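Local coordinates for protein glucosidase (Croceicoccus marinus, PDB 5Z3K) that probably hydrolyses O-glycosidic bonds as a family GH39 beta-glucosidase of a deep-sea bacterium, built on a TIM-barrel catalytic domain, at residues S263-T268 / D297-F302; Q22-S27 / A49-V54; D235-R240 / A288-D293; L224-Y229 / T258-S263. One frame throughout, in Å; residues are numbered along the deposited sequence.

Contact 1 (S263-T268 / D297-F302); sequences SYWSMT and DKAIFF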
loop_
_atom_site.group_PDB
_atom_site.type_symbol
_atom_site.label_atom_id
_atom_site.label_comp_id
_atom_site.label_asym_id
_atom_site.label_seq_id
_atom_site.Cartn_x
_atom_site.Cartn_y
_atom_site.Cartn_z
ATOM N N SER A 263 -3.371 4.130 -3.471
ATOM C CA SER A 263 -3.451 4.643 -2.102
ATOM C C SER A 263 -4.115 3.680 -1.129
ATOM O O SER A 263 -3.907 3.808 0.087
ATOM C CB SER A 263 -4.209 5.976 -2.086
ATOM O OG SER A 263 -3.320 7.030 -2.401
ATOM N N TYR A 264 -4.941 2.760 -1.628
ATOM C CA TYR A 264 -5.531 1.679 -0.843
ATOM C C TYR A 264 -5.525 0.441 -1.709
ATOM O O TYR A 264 -5.979 0.497 -2.857
ATOM C CB TYR A 264 -6.999 1.898 -0.459
ATOM C CG TYR A 264 -7.414 3.054 0.419
ATOM C CD1 TYR A 264 -7.482 4.346 -0.084
ATOM C CD2 TYR A 264 -7.864 2.828 1.711
ATOM C CE1 TYR A 264 -7.925 5.401 0.705
ATOM C CE2 TYR A 264 -8.308 3.879 2.519
ATOM C CZ TYR A 264 -8.345 5.164 2.002
ATOM O OH TYR A 264 -8.792 6.217 2.794
ATOM N N TRP A 265 -5.087 -0.673 -1.148
ATOM C CA TRP A 265 -5.314 -1.958 -1.791
ATOM C C TRP A 265 -5.399 -3.019 -0.710
ATOM O O TRP A 265 -4.647 -2.984 0.273
ATOM C CB TRP A 265 -4.233 -2.287 -2.822
ATOM C CG TRP A 265 -2.901 -2.752 -2.294
ATOM C CD1 TRP A 265 -1.804 -1.983 -2.063
ATOM C CD2 TRP A 265 -2.511 -4.104 -2.004
ATOM N NE1 TRP A 265 -0.762 -2.757 -1.623
ATOM C CE2 TRP A 265 -1.166 -4.065 -1.578
ATOM C CE3 TRP A 265 -3.164 -5.339 -2.063
ATOM C CZ2 TRP A 265 -0.463 -5.212 -1.209
ATOM C CZ3 TRP A 265 -2.459 -6.482 -1.686
ATOM C CH2 TRP A 265 -1.124 -6.405 -1.269
ATOM N N SER A 266 -6.315 -3.962 -0.909
ATOM C CA SER A 266 -6.650 -4.962 0.087
ATOM C C SER A 266 -7.515 -6.006 -0.596
ATOM O O SER A 266 -8.153 -5.725 -1.612
ATOM C CB SER A 266 -7.402 -4.334 1.271
ATOM O OG SER A 266 -7.608 -5.293 2.278
HETATM N N MSE A 267 -7.549 -7.206 -0.030
HETATM C CA MSE A 267 -8.514 -8.164 -0.561
HETATM C C MSE A 267 -9.927 -7.657 -0.336
HETATM O O MSE A 267 -10.787 -7.867 -1.177
HETATM C CB MSE A 267 -8.381 -9.555 0.049
HETATM C CG MSE A 267 -9.332 -10.530 -0.637
HETATM SE SE MSE A 267 -8.995 -12.392 -0.190
HETATM C CE MSE A 267 -10.139 -12.505 1.343
ATOM N N THR A 268 -10.178 -7.003 0.801
ATOM C CA THR A 268 -11.513 -6.506 1.110
ATOM C C THR A 268 -11.437 -5.079 1.635
ATOM O O THR A 268 -10.507 -4.721 2.365
ATOM C CB THR A 268 -12.237 -7.397 2.145
ATOM O OG1 THR A 268 -11.659 -7.218 3.440
ATOM C CG2 THR A 268 -12.161 -8.875 1.763
ATOM N N ASP A 297 3.169 2.406 -9.523
ATOM C CA ASP A 297 4.490 2.932 -9.195
ATOM C C ASP A 297 4.755 2.984 -7.699
ATOM O O ASP A 297 5.915 2.889 -7.281
ATOM C CB ASP A 297 4.665 4.335 -9.777
ATOM C CG ASP A 297 4.694 4.328 -11.294
ATOM O OD1 ASP A 297 5.404 3.478 -11.864
ATOM O OD2 ASP A 297 3.987 5.148 -11.914
ATOM N N LYS A 298 3.705 3.150 -6.899
ATOM C CA LYS A 298 3.773 3.135 -5.446
ATOM C C LYS A 298 2.465 2.548 -4.939
ATOM O O LYS A 298 1.405 2.790 -5.527
ATOM C CB LYS A 298 3.957 4.543 -4.866
ATOM C CG LYS A 298 5.233 5.247 -5.264
ATOM C CD LYS A 298 6.442 4.607 -4.631
ATOM C CE LYS A 298 7.646 5.567 -4.674
ATOM N NZ LYS A 298 7.528 6.538 -5.805
ATOM N N ALA A 299 2.537 1.789 -3.846
ATOM C CA ALA A 299 1.373 1.071 -3.357
ATOM C C ALA A 299 1.285 1.168 -1.846
ATOM O O ALA A 299 2.313 1.139 -1.160
ATOM C CB ALA A 299 1.423 -0.406 -3.775
ATOM N N ILE A 300 0.044 1.250 -1.351
ATOM C CA ILE A 300 -0.278 1.424 0.069
ATOM C C ILE A 300 -1.258 0.315 0.437
ATOM O O ILE A 300 -2.451 0.400 0.116
ATOM C CB ILE A 300 -0.890 2.801 0.372
ATOM C CG1 ILE A 300 -0.019 3.949 -0.143
ATOM C CG2 ILE A 300 -1.127 2.963 1.867
ATOM C CD1 ILE A 300 1.291 4.143 0.635
ATOM N N PHE A 301 -0.770 -0.721 1.114
ATOM C CA PHE A 301 -1.642 -1.784 1.596
ATOM C C PHE A 301 -2.510 -1.292 2.745
ATOM O O PHE A 301 -2.024 -0.643 3.669
ATOM C CB PHE A 301 -0.820 -2.974 2.079
ATOM C CG PHE A 301 -1.655 -4.035 2.741
ATOM C CD1 PHE A 301 -2.322 -4.983 1.965
ATOM C CD2 PHE A 301 -1.796 -4.072 4.125
ATOM C CE1 PHE A 301 -3.092 -5.974 2.555
ATOM C CE2 PHE A 301 -2.573 -5.043 4.738
ATOM C CZ PHE A 301 -3.227 -6.000 3.954
ATOM N N PHE A 302 -3.790 -1.667 2.715
ATOM C CA PHE A 302 -4.790 -1.207 3.676
ATOM C C PHE A 302 -5.296 -2.401 4.484
ATOM O O PHE A 302 -5.902 -3.309 3.910
ATOM C CB PHE A 302 -5.949 -0.540 2.929
ATOM C CG PHE A 302 -7.044 -0.018 3.825
ATOM C CD1 PHE A 302 -6.863 1.151 4.548
ATOM C CD2 PHE A 302 -8.250 -0.692 3.940
ATOM C CE1 PHE A 302 -7.866 1.645 5.374
ATOM C CE2 PHE A 302 -9.264 -0.203 4.766
ATOM C CZ PHE A 302 -9.065 0.971 5.480
HETATM O O HOH W 1 -6.618 -5.902 4.597
#
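W265 and F301 meet across the seventh and eighth strands of the closed parallel barrel, neighbours joined by the beta-alpha-beta unit that runs through helix 277-291. With chi1 at 77°, the W265 CG sits between its own backbone N and carbonyl carbon, and the indole crosses the F301 side chain at about a right angle. F301 turns its ring edge to the indole face in a T-shaped pair, centroids 5.0 Å apart, while its CA lies over the five-membered ring in a CH-pi contact. Next to this pair along the two strands, Y264 and F302 lie side by side, pointing the same way; Y264 CD2 rests over one face of the F302 ring, near its rim, 3.4 Å from CD1. The hydroxyl of Y264 bonds to D156. Between the backbones, F302 N donates to W265 O at 2.9 Å, whereas the bond from W265 N to I300 O is weak. At the S266 end one water joins the two segments, 2.6 Å from S266 OG and donating to F302 O at 2.8 Å.

Contact 2 (Q22-S27 / A49-V54); sequences QLHGTS and AQVTLV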
loop_
_atom_site.group_PDB
_atom_site.type_symbol
_atom_site.label_atom_id
_atom_site.label_comp_id
_atom_site.label_asym_id
_atom_site.label_seq_id
_atom_site.Cartn_x
_atom_site.Cartn_y
_atom_site.Cartn_z
ATOM N N GLN A 22 10.325 -1.117 -4.960
ATOM C CA GLN A 22 9.917 -1.095 -3.552
ATOM C C GLN A 22 8.481 -0.593 -3.444
ATOM O O GLN A 22 8.218 0.608 -3.305
ATOM C CB GLN A 22 10.876 -0.238 -2.736
ATOM C CG GLN A 22 12.102 -1.013 -2.250
ATOM C CD GLN A 22 13.065 -1.358 -3.379
ATOM O OE1 GLN A 22 13.597 -0.470 -4.049
ATOM N NE2 GLN A 22 13.288 -2.654 -3.600
ATOM N N LEU A 23 7.531 -1.530 -3.494
ATOM C CA LEU A 23 6.115 -1.200 -3.451
ATOM C C LEU A 23 5.471 -1.487 -2.095
ATOM O O LEU A 23 4.238 -1.419 -1.977
ATOM C CB LEU A 23 5.361 -1.958 -4.547
ATOM C CG LEU A 23 5.760 -1.661 -6.001
ATOM C CD1 LEU A 23 4.742 -2.280 -6.988
ATOM C CD2 LEU A 23 5.863 -0.181 -6.195
ATOM N N HIS A 24 6.267 -1.797 -1.065
ATOM C CA HIS A 24 5.702 -2.204 0.227
ATOM C C HIS A 24 5.369 -0.990 1.090
ATOM O O HIS A 24 5.954 -0.760 2.150
ATOM C CB HIS A 24 6.645 -3.132 0.986
ATOM C CG HIS A 24 5.932 -4.057 1.923
ATOM N ND1 HIS A 24 5.012 -4.982 1.486
ATOM C CD2 HIS A 24 6.019 -4.220 3.267
ATOM C CE1 HIS A 24 4.543 -5.661 2.520
ATOM N NE2 HIS A 24 5.144 -5.223 3.612
ATOM N N GLY A 25 4.391 -0.220 0.628
ATOM C CA GLY A 25 3.818 0.825 1.452
ATOM C C GLY A 25 2.599 0.342 2.212
ATOM O O GLY A 25 2.005 -0.681 1.880
ATOM N N THR A 26 2.197 1.099 3.236
ATOM C CA THR A 26 1.017 0.709 3.997
ATOM C C THR A 26 0.463 1.923 4.719
ATOM O O THR A 26 1.071 2.994 4.745
ATOM C CB THR A 26 1.324 -0.404 5.007
ATOM O OG1 THR A 26 0.097 -1.000 5.439
ATOM C CG2 THR A 26 2.040 0.167 6.233
ATOM N N SER A 27 -0.706 1.737 5.306
ATOM C CA SER A 27 -1.323 2.761 6.124
ATOM C C SER A 27 -1.684 2.136 7.463
ATOM O O SER A 27 -1.594 0.919 7.646
ATOM C CB SER A 27 -2.561 3.355 5.446
ATOM O OG SER A 27 -3.648 2.462 5.541
ATOM N N ALA A 49 9.030 -5.995 8.469
ATOM C CA ALA A 49 8.451 -6.110 7.137
ATOM C C ALA A 49 9.126 -5.200 6.118
ATOM O O ALA A 49 8.763 -5.252 4.938
ATOM C CB ALA A 49 6.951 -5.786 7.197
ATOM N N GLN A 50 10.054 -4.341 6.548
ATOM C CA GLN A 50 10.707 -3.373 5.666
ATOM C C GLN A 50 9.696 -2.498 4.920
ATOM O O GLN A 50 9.807 -2.278 3.711
ATOM C CB GLN A 50 11.654 -4.082 4.690
ATOM C CG GLN A 50 12.582 -5.067 5.407
ATOM C CD GLN A 50 14.009 -5.018 4.907
ATOM O OE1 GLN A 50 14.528 -3.956 4.554
ATOM N NE2 GLN A 50 14.659 -6.174 4.886
ATOM N N VAL A 51 8.683 -2.012 5.646
ATOM C CA VAL A 51 7.787 -0.986 5.106
ATOM C C VAL A 51 8.626 0.181 4.607
ATOM O O VAL A 51 9.517 0.656 5.317
ATOM C CB VAL A 51 6.779 -0.541 6.187
ATOM C CG1 VAL A 51 6.072 0.776 5.785
ATOM C CG2 VAL A 51 5.754 -1.654 6.466
ATOM N N THR A 52 8.350 0.652 3.380
ATOM C CA THR A 52 9.104 1.746 2.780
ATOM C C THR A 52 8.301 3.028 2.591
ATOM O O THR A 52 8.891 4.067 2.264
ATOM C CB THR A 52 9.670 1.325 1.410
ATOM O OG1 THR A 52 8.629 0.733 0.624
ATOM C CG2 THR A 52 10.815 0.335 1.572
ATOM N N LEU A 53 6.985 2.993 2.786
ATOM C CA LEU A 53 6.144 4.159 2.548
ATOM C C LEU A 53 4.923 4.020 3.435
ATOM O O LEU A 53 4.369 2.926 3.551
ATOM C CB LEU A 53 5.736 4.272 1.074
ATOM C CG LEU A 53 4.954 5.518 0.633
ATOM C CD1 LEU A 53 5.718 6.802 0.967
ATOM C CD2 LEU A 53 4.648 5.459 -0.857
ATOM N N VAL A 54 4.539 5.109 4.099
ATOM C CA VAL A 54 3.391 5.086 4.999
ATOM C C VAL A 54 2.450 6.228 4.633
ATOM O O VAL A 54 2.848 7.400 4.651
ATOM C CB VAL A 54 3.804 5.181 6.474
ATOM C CG1 VAL A 54 2.569 5.228 7.356
ATOM C CG2 VAL A 54 4.702 3.995 6.854
HETATM O O HOH W 2 7.680 2.345 -1.320
HETATM O O HOH W 3 9.100 -1.905 -0.639
#
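H24 carries its CG anti to the backbone N (chi1 -153°), a setting from which the imidazole extends toward segment 49-54, with CD2 3.4 Å from A49 O. Across the contact, T52 places OG1 between its own N and carbonyl carbon (chi1 49°), where the hydroxyl comes beside H24 O. That carbonyl accepts a nearly straight bond from T52 N at 3.0 Å, the donor standing above the carbonyl plane. H24 is also the centre of an inverse gamma turn, closed by a weak bond from G25 N to L23 O. Two waters link the T52 hydroxyl to segment 22-27: one lies 2.7 Å from OG1 and donates to Q22 O, the other accepts from H24 N.

These residues lead into the first two parallel strands of the TIM barrel, linked through helix 43-48, after which Q50, with positive phi, forms a Schellman motif. The pairing of the strands follows with T26 N donating to L53 O at 2.9 Å. G25 comes close at the same carbonyl, its CA 3.0 Å from L53 O. V51 crosses both H24 and T26 at about a right angle: V51 CG2 is 4.1 Å from H24 CD2, and both valine methyls touch T26 CG2. Helix 329-341 packs on the H24 and V51 side through F334, and the T26 hydroxyl bonds to F301 O on the eighth strand.

Contact 3 (D235-R240 / A288-D293); sequences DPMDFR and AIYMQD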
loop_
_atom_site.group_PDB
_atom_site.type_symbol
_atom_site.label_atom_id
_atom_site.label_comp_id
_atom_site.label_asym_id
_atom_site.label_seq_id
_atom_site.Cartn_x
_atom_site.Cartn_y
_atom_site.Cartn_z
ATOM N N ASP A 235 -9.676 -11.602 -6.649
ATOM C CA ASP A 235 -8.680 -11.926 -7.672
ATOM C C ASP A 235 -7.454 -11.046 -7.461
ATOM O O ASP A 235 -7.543 -9.820 -7.650
ATOM C CB ASP A 235 -9.266 -11.712 -9.078
ATOM C CG ASP A 235 -8.345 -12.201 -10.201
ATOM O OD1 ASP A 235 -7.173 -12.533 -9.918
ATOM O OD2 ASP A 235 -8.810 -12.269 -11.379
ATOM N N PRO A 236 -6.299 -11.607 -7.075
ATOM C CA PRO A 236 -5.121 -10.756 -6.814
ATOM C C PRO A 236 -4.579 -10.081 -8.059
ATOM O O PRO A 236 -3.745 -9.171 -7.938
ATOM C CB PRO A 236 -4.099 -11.739 -6.208
ATOM C CG PRO A 236 -4.508 -13.082 -6.757
ATOM C CD PRO A 236 -6.021 -13.034 -6.836
HETATM N N MSE A 237 -5.025 -10.492 -9.245
HETATM C CA MSE A 237 -4.629 -9.848 -10.488
HETATM C C MSE A 237 -5.241 -8.445 -10.647
HETATM O O MSE A 237 -4.718 -7.641 -11.413
HETATM C CB MSE A 237 -5.011 -10.741 -11.684
HETATM C CG MSE A 237 -4.429 -10.307 -13.042
HETATM SE SE MSE A 237 -2.458 -10.197 -13.085
HETATM C CE MSE A 237 -2.014 -12.106 -12.995
ATOM N N ASP A 238 -6.313 -8.145 -9.901
ATOM C CA ASP A 238 -7.088 -6.924 -10.152
ATOM C C ASP A 238 -6.221 -5.671 -10.175
ATOM O O ASP A 238 -6.443 -4.763 -10.985
ATOM C CB ASP A 238 -8.168 -6.741 -9.086
ATOM C CG ASP A 238 -9.427 -7.502 -9.382
ATOM O OD1 ASP A 238 -9.419 -8.359 -10.305
ATOM O OD2 ASP A 238 -10.417 -7.269 -8.646
ATOM N N PHE A 239 -5.244 -5.585 -9.274
ATOM C CA PHE A 239 -4.510 -4.330 -9.148
ATOM C C PHE A 239 -3.704 -4.027 -10.401
ATOM O O PHE A 239 -3.630 -2.867 -10.830
ATOM C CB PHE A 239 -3.667 -4.391 -7.883
ATOM C CG PHE A 239 -4.479 -4.821 -6.717
ATOM C CD1 PHE A 239 -5.408 -3.952 -6.153
ATOM C CD2 PHE A 239 -4.403 -6.114 -6.249
ATOM C CE1 PHE A 239 -6.210 -4.358 -5.112
ATOM C CE2 PHE A 239 -5.201 -6.533 -5.208
ATOM C CZ PHE A 239 -6.103 -5.666 -4.637
ATOM N N ARG A 240 -3.145 -5.056 -11.036
ATOM C CA ARG A 240 -2.482 -4.852 -12.325
ATOM C C ARG A 240 -3.488 -4.432 -13.385
ATOM O O ARG A 240 -3.247 -3.483 -14.145
ATOM C CB ARG A 240 -1.762 -6.127 -12.771
ATOM C CG ARG A 240 -1.135 -5.978 -14.150
ATOM C CD ARG A 240 -0.713 -7.320 -14.728
ATOM N NE ARG A 240 0.333 -7.959 -13.932
ATOM C CZ ARG A 240 0.843 -9.158 -14.219
ATOM N NH1 ARG A 240 0.396 -9.829 -15.282
ATOM N NH2 ARG A 240 1.790 -9.684 -13.456
ATOM N N ALA A 288 0.755 -8.657 -4.310
ATOM C CA ALA A 288 2.044 -7.980 -4.359
ATOM C C ALA A 288 2.915 -8.513 -5.496
ATOM O O ALA A 288 3.547 -7.737 -6.216
ATOM C CB ALA A 288 2.761 -8.138 -3.018
ATOM N N ILE A 289 2.966 -9.838 -5.671
ATOM C CA ILE A 289 3.791 -10.401 -6.737
ATOM C C ILE A 289 3.277 -9.950 -8.097
ATOM O O ILE A 289 4.052 -9.516 -8.960
ATOM C CB ILE A 289 3.849 -11.934 -6.630
ATOM C CG1 ILE A 289 4.611 -12.308 -5.350
ATOM C CG2 ILE A 289 4.534 -12.531 -7.870
ATOM C CD1 ILE A 289 4.567 -13.796 -4.962
ATOM N N TYR A 290 1.962 -10.040 -8.310
ATOM C CA TYR A 290 1.430 -9.683 -9.621
ATOM C C TYR A 290 1.587 -8.192 -9.903
ATOM O O TYR A 290 1.828 -7.814 -11.053
ATOM C CB TYR A 290 -0.043 -10.095 -9.744
ATOM C CG TYR A 290 -0.232 -11.593 -9.861
ATOM C CD1 TYR A 290 0.631 -12.365 -10.628
ATOM C CD2 TYR A 290 -1.263 -12.238 -9.178
ATOM C CE1 TYR A 290 0.472 -13.743 -10.721
ATOM C CE2 TYR A 290 -1.427 -13.622 -9.260
ATOM C CZ TYR A 290 -0.559 -14.361 -10.042
ATOM O OH TYR A 290 -0.720 -15.724 -10.128
HETATM N N MSE A 291 1.480 -7.331 -8.891
HETATM C CA MSE A 291 1.539 -5.901 -9.179
HETATM C C MSE A 291 2.982 -5.425 -9.324
HETATM O O MSE A 291 3.219 -4.301 -9.743
HETATM C CB MSE A 291 0.811 -5.089 -8.098
HETATM C CG MSE A 291 1.580 -4.963 -6.799
HETATM SE SE MSE A 291 0.687 -3.712 -5.600
HETATM C CE MSE A 291 -0.868 -4.773 -5.098
ATOM N N GLN A 292 3.953 -6.279 -8.981
ATOM C CA GLN A 292 5.348 -5.917 -9.219
ATOM C C GLN A 292 5.612 -5.692 -10.703
ATOM O O GLN A 292 6.495 -4.907 -11.068
ATOM C CB GLN A 292 6.276 -6.999 -8.654
ATOM C CG GLN A 292 7.779 -6.785 -8.904
ATOM C CD GLN A 292 8.419 -5.683 -8.060
ATOM O OE1 GLN A 292 9.530 -5.237 -8.358
ATOM N NE2 GLN A 292 7.731 -5.245 -7.002
ATOM N N ASP A 293 4.847 -6.360 -11.562
ATOM C CA ASP A 293 4.882 -6.179 -13.011
ATOM C C ASP A 293 3.579 -5.486 -13.420
ATOM O O ASP A 293 2.604 -6.127 -13.811
ATOM C CB ASP A 293 5.046 -7.528 -13.705
ATOM C CG ASP A 293 6.335 -8.215 -13.333
ATOM O OD1 ASP A 293 7.382 -7.535 -13.394
ATOM O OD2 ASP A 293 6.298 -9.418 -12.967
#
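R240 makes the polar part of the contact by gripping one backbone carbonyl side-on with two nitrogens. Its NH2 donates to Y290 O at 3.0 Å in the carbonyl plane, on a lone pair, while NE reaches the same oxygen at 3.2 Å from above that plane. The oxygen lies near the guanidinium plane, so both N-H groups can converge on it. The side chain bends at chi3 (-64°), which turns NE out of the otherwise extended run. R240 NE also lies 2.9 Å from D293 O, and the D293 carboxylate forms a salt bridge with R346.

Two helices of the TIM barrel's outer layer are joined here: helix 238-252, preceded by a type I turn from D235 to D238, and helix 277-291. In the turn M237 N donates to D235 OD1 at 3.0 Å, a capping bond.

Aromatic and apolar contacts gather about Y290. The selenomethionine M237, bent at chi2 and chi3, sets CE over the centre of the Y290 ring in a CH-pi contact, 3.6 Å from the centroid, and SE stands obliquely in a Met-aromatic contact. P236 lies alongside, with CG at the ring edge 4.0 Å from CE2, and the Y290 hydroxyl bonds to D353 O and G356 N. Nearer the barrel, the methyl CE of selenomethionine M291 touches F239 CB, CG and CD2, the last at 4.0 Å.

Contact 4 (L224-Y229 / T258-S263); sequences LSWMWY and TELLLS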
loop_
_atom_site.group_PDB
_atom_site.type_symbol
_atom_site.label_atom_id
_atom_site.label_comp_id
_atom_site.label_asym_id
_atom_site.label_seq_id
_atom_site.Cartn_x
_atom_site.Cartn_y
_atom_site.Cartn_z
ATOM N N LEU A 224 -1.038 10.413 -9.733
ATOM C CA LEU A 224 -2.484 10.259 -9.688
ATOM C C LEU A 224 -2.781 9.106 -8.740
ATOM O O LEU A 224 -2.336 7.980 -8.975
ATOM C CB LEU A 224 -3.042 9.994 -11.092
ATOM C CG LEU A 224 -4.541 10.097 -11.415
ATOM C CD1 LEU A 224 -5.333 8.916 -10.832
ATOM C CD2 LEU A 224 -5.138 11.440 -10.997
ATOM N N SER A 225 -3.501 9.385 -7.662
ATOM C CA SER A 225 -3.741 8.366 -6.649
ATOM C C SER A 225 -5.171 7.831 -6.753
ATOM O O SER A 225 -6.102 8.551 -7.134
ATOM C CB SER A 225 -3.455 8.926 -5.253
ATOM O OG SER A 225 -4.374 9.949 -4.917
ATOM N N TRP A 226 -5.323 6.539 -6.458
ATOM C CA TRP A 226 -6.578 5.820 -6.653
ATOM C C TRP A 226 -6.580 4.598 -5.745
ATOM O O TRP A 226 -5.563 4.255 -5.138
ATOM C CB TRP A 226 -6.762 5.408 -8.125
ATOM C CG TRP A 226 -5.578 4.672 -8.679
ATOM C CD1 TRP A 226 -4.397 5.219 -9.084
ATOM C CD2 TRP A 226 -5.451 3.254 -8.879
ATOM N NE1 TRP A 226 -3.541 4.235 -9.518
ATOM C CE2 TRP A 226 -4.160 3.019 -9.395
ATOM C CE3 TRP A 226 -6.293 2.164 -8.652
ATOM C CZ2 TRP A 226 -3.701 1.733 -9.721
ATOM C CZ3 TRP A 226 -5.831 0.886 -8.966
ATOM C CH2 TRP A 226 -4.545 0.687 -9.491
HETATM N N MSE A 227 -7.734 3.928 -5.670
HETATM C CA MSE A 227 -7.880 2.770 -4.771
HETATM C C MSE A 227 -8.524 1.574 -5.458
HETATM O O MSE A 227 -9.207 1.729 -6.471
HETATM C CB MSE A 227 -8.700 3.148 -3.537
HETATM C CG MSE A 227 -10.220 2.927 -3.634
HETATM SE SE MSE A 227 -10.979 3.545 -1.921
HETATM C CE MSE A 227 -10.008 5.183 -2.067
ATOM N N TRP A 228 -8.313 0.385 -4.900
ATOM C CA TRP A 228 -8.979 -0.811 -5.401
ATOM C C TRP A 228 -9.034 -1.874 -4.308
ATOM O O TRP A 228 -8.066 -2.065 -3.573
ATOM C CB TRP A 228 -8.291 -1.391 -6.640
ATOM C CG TRP A 228 -9.227 -2.335 -7.298
ATOM C CD1 TRP A 228 -9.194 -3.699 -7.264
ATOM C CD2 TRP A 228 -10.403 -1.975 -8.027
ATOM N NE1 TRP A 228 -10.273 -4.212 -7.960
ATOM C CE2 TRP A 228 -11.033 -3.171 -8.426
ATOM C CE3 TRP A 228 -10.984 -0.753 -8.382
ATOM C CZ2 TRP A 228 -12.213 -3.178 -9.167
ATOM C CZ3 TRP A 228 -12.151 -0.764 -9.117
ATOM C CH2 TRP A 228 -12.748 -1.969 -9.510
ATOM N N TYR A 229 -10.171 -2.564 -4.218
ATOM C CA TYR A 229 -10.355 -3.671 -3.293
ATOM C C TYR A 229 -10.827 -4.901 -4.055
ATOM O O TYR A 229 -11.502 -4.790 -5.080
ATOM C CB TYR A 229 -11.389 -3.348 -2.209
ATOM C CG TYR A 229 -11.096 -2.129 -1.379
ATOM C CD1 TYR A 229 -10.066 -2.127 -0.444
ATOM C CD2 TYR A 229 -11.866 -0.979 -1.516
ATOM C CE1 TYR A 229 -9.806 -1.004 0.335
ATOM C CE2 TYR A 229 -11.615 0.143 -0.750
ATOM C CZ TYR A 229 -10.586 0.127 0.172
ATOM O OH TYR A 229 -10.348 1.252 0.930
ATOM N N THR A 258 3.561 11.375 -15.031
ATOM C CA THR A 258 2.901 11.274 -13.739
ATOM C C THR A 258 2.849 9.820 -13.285
ATOM O O THR A 258 2.484 8.933 -14.062
ATOM C CB THR A 258 1.489 11.851 -13.840
ATOM O OG1 THR A 258 1.563 13.264 -14.105
ATOM C CG2 THR A 258 0.710 11.605 -12.566
ATOM N N GLU A 259 3.217 9.576 -12.026
ATOM C CA GLU A 259 3.193 8.223 -11.491
ATOM C C GLU A 259 1.776 7.820 -11.079
ATOM O O GLU A 259 0.903 8.661 -10.829
ATOM C CB GLU A 259 4.137 8.104 -10.291
ATOM C CG GLU A 259 5.603 8.271 -10.643
ATOM C CD GLU A 259 6.522 7.876 -9.503
ATOM O OE1 GLU A 259 6.007 7.456 -8.448
ATOM O OE2 GLU A 259 7.753 7.979 -9.663
ATOM N N LEU A 260 1.548 6.506 -11.017
ATOM C CA LEU A 260 0.305 5.953 -10.492
ATOM C C LEU A 260 0.537 5.499 -9.054
ATOM O O LEU A 260 1.393 4.648 -8.802
ATOM C CB LEU A 260 -0.180 4.779 -11.337
ATOM C CG LEU A 260 -0.571 5.073 -12.783
ATOM C CD1 LEU A 260 -1.511 3.980 -13.289
ATOM C CD2 LEU A 260 -1.204 6.456 -12.911
ATOM N N LEU A 261 -0.220 6.055 -8.117
ATOM C CA LEU A 261 -0.082 5.688 -6.712
ATOM C C LEU A 261 -1.348 4.982 -6.256
ATOM O O LEU A 261 -2.438 5.563 -6.297
ATOM C CB LEU A 261 0.194 6.919 -5.847
ATOM C CG LEU A 261 0.850 6.656 -4.490
ATOM C CD1 LEU A 261 1.609 7.901 -4.049
ATOM C CD2 LEU A 261 -0.194 6.280 -3.457
ATOM N N LEU A 262 -1.193 3.742 -5.804
ATOM C CA LEU A 262 -2.302 2.931 -5.316
ATOM C C LEU A 262 -2.451 3.216 -3.820
ATOM O O LEU A 262 -1.743 2.641 -2.989
ATOM C CB LEU A 262 -2.031 1.461 -5.628
ATOM C CG LEU A 262 -3.005 0.350 -5.234
ATOM C CD1 LEU A 262 -4.449 0.681 -5.654
ATOM C CD2 LEU A 262 -2.516 -0.984 -5.826
ATOM N N SER A 263 -3.371 4.130 -3.471
ATOM C CA SER A 263 -3.451 4.643 -2.102
ATOM C C SER A 263 -4.115 3.680 -1.129
ATOM O O SER A 263 -3.907 3.808 0.087
ATOM C CB SER A 263 -4.209 5.976 -2.086
ATOM O OG SER A 263 -3.320 7.030 -2.401
#
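L224 N donates to E259 O at 2.8 Å, the first of four backbone bonds that pair the sixth and seventh parallel strands of the TIM barrel. L261 N to L224 O and W226 N to L261 O follow, and S263 N closes the run on W226 O at 2.8 Å. The two strands are twisted, with 41° between their directions.

W226 and L262 share one face of this pair. With chi1 at 52° the W226 CG stands between its own N and carbonyl carbon, and the indole lies back over the neighbouring strand. L262 CD1 sits over one indole face toward the rim, 3.6 Å from CZ3, in a CH-pi contact, while L260 CB meets the indole edge in plane, 3.9 Å from NE1. That buried NE1 has no hydrogen-bond partner in the model. On the opposite face S225 CB touches S263 OG at 3.4 Å, and both serine hydroxyls bond to E153. Helix 238-252 packs against W226 through I242 and A243, and strand 191-197 flanks strand 223-229.

In the fold
From the N terminus, contact 2 closes first, joining barrel strands one and two around helix 43-48. Contact 4 then closes the loop from strand six to seven over helix 238-252, and contact 1, starting at the shared S263, closes the next from strand seven to eight over helix 277-291. These three lie in series. Contact 3 crosses contacts 1 and 4, its segments alternating with theirs, and joins the two helices outside those strands. Layers meet where W265 packs on M291 and F239, and where D238 bonds to W228 NE1. The barrel is completed between contacts 1 and 2, as strand eight bonds to strand one through F301 N and G25 O.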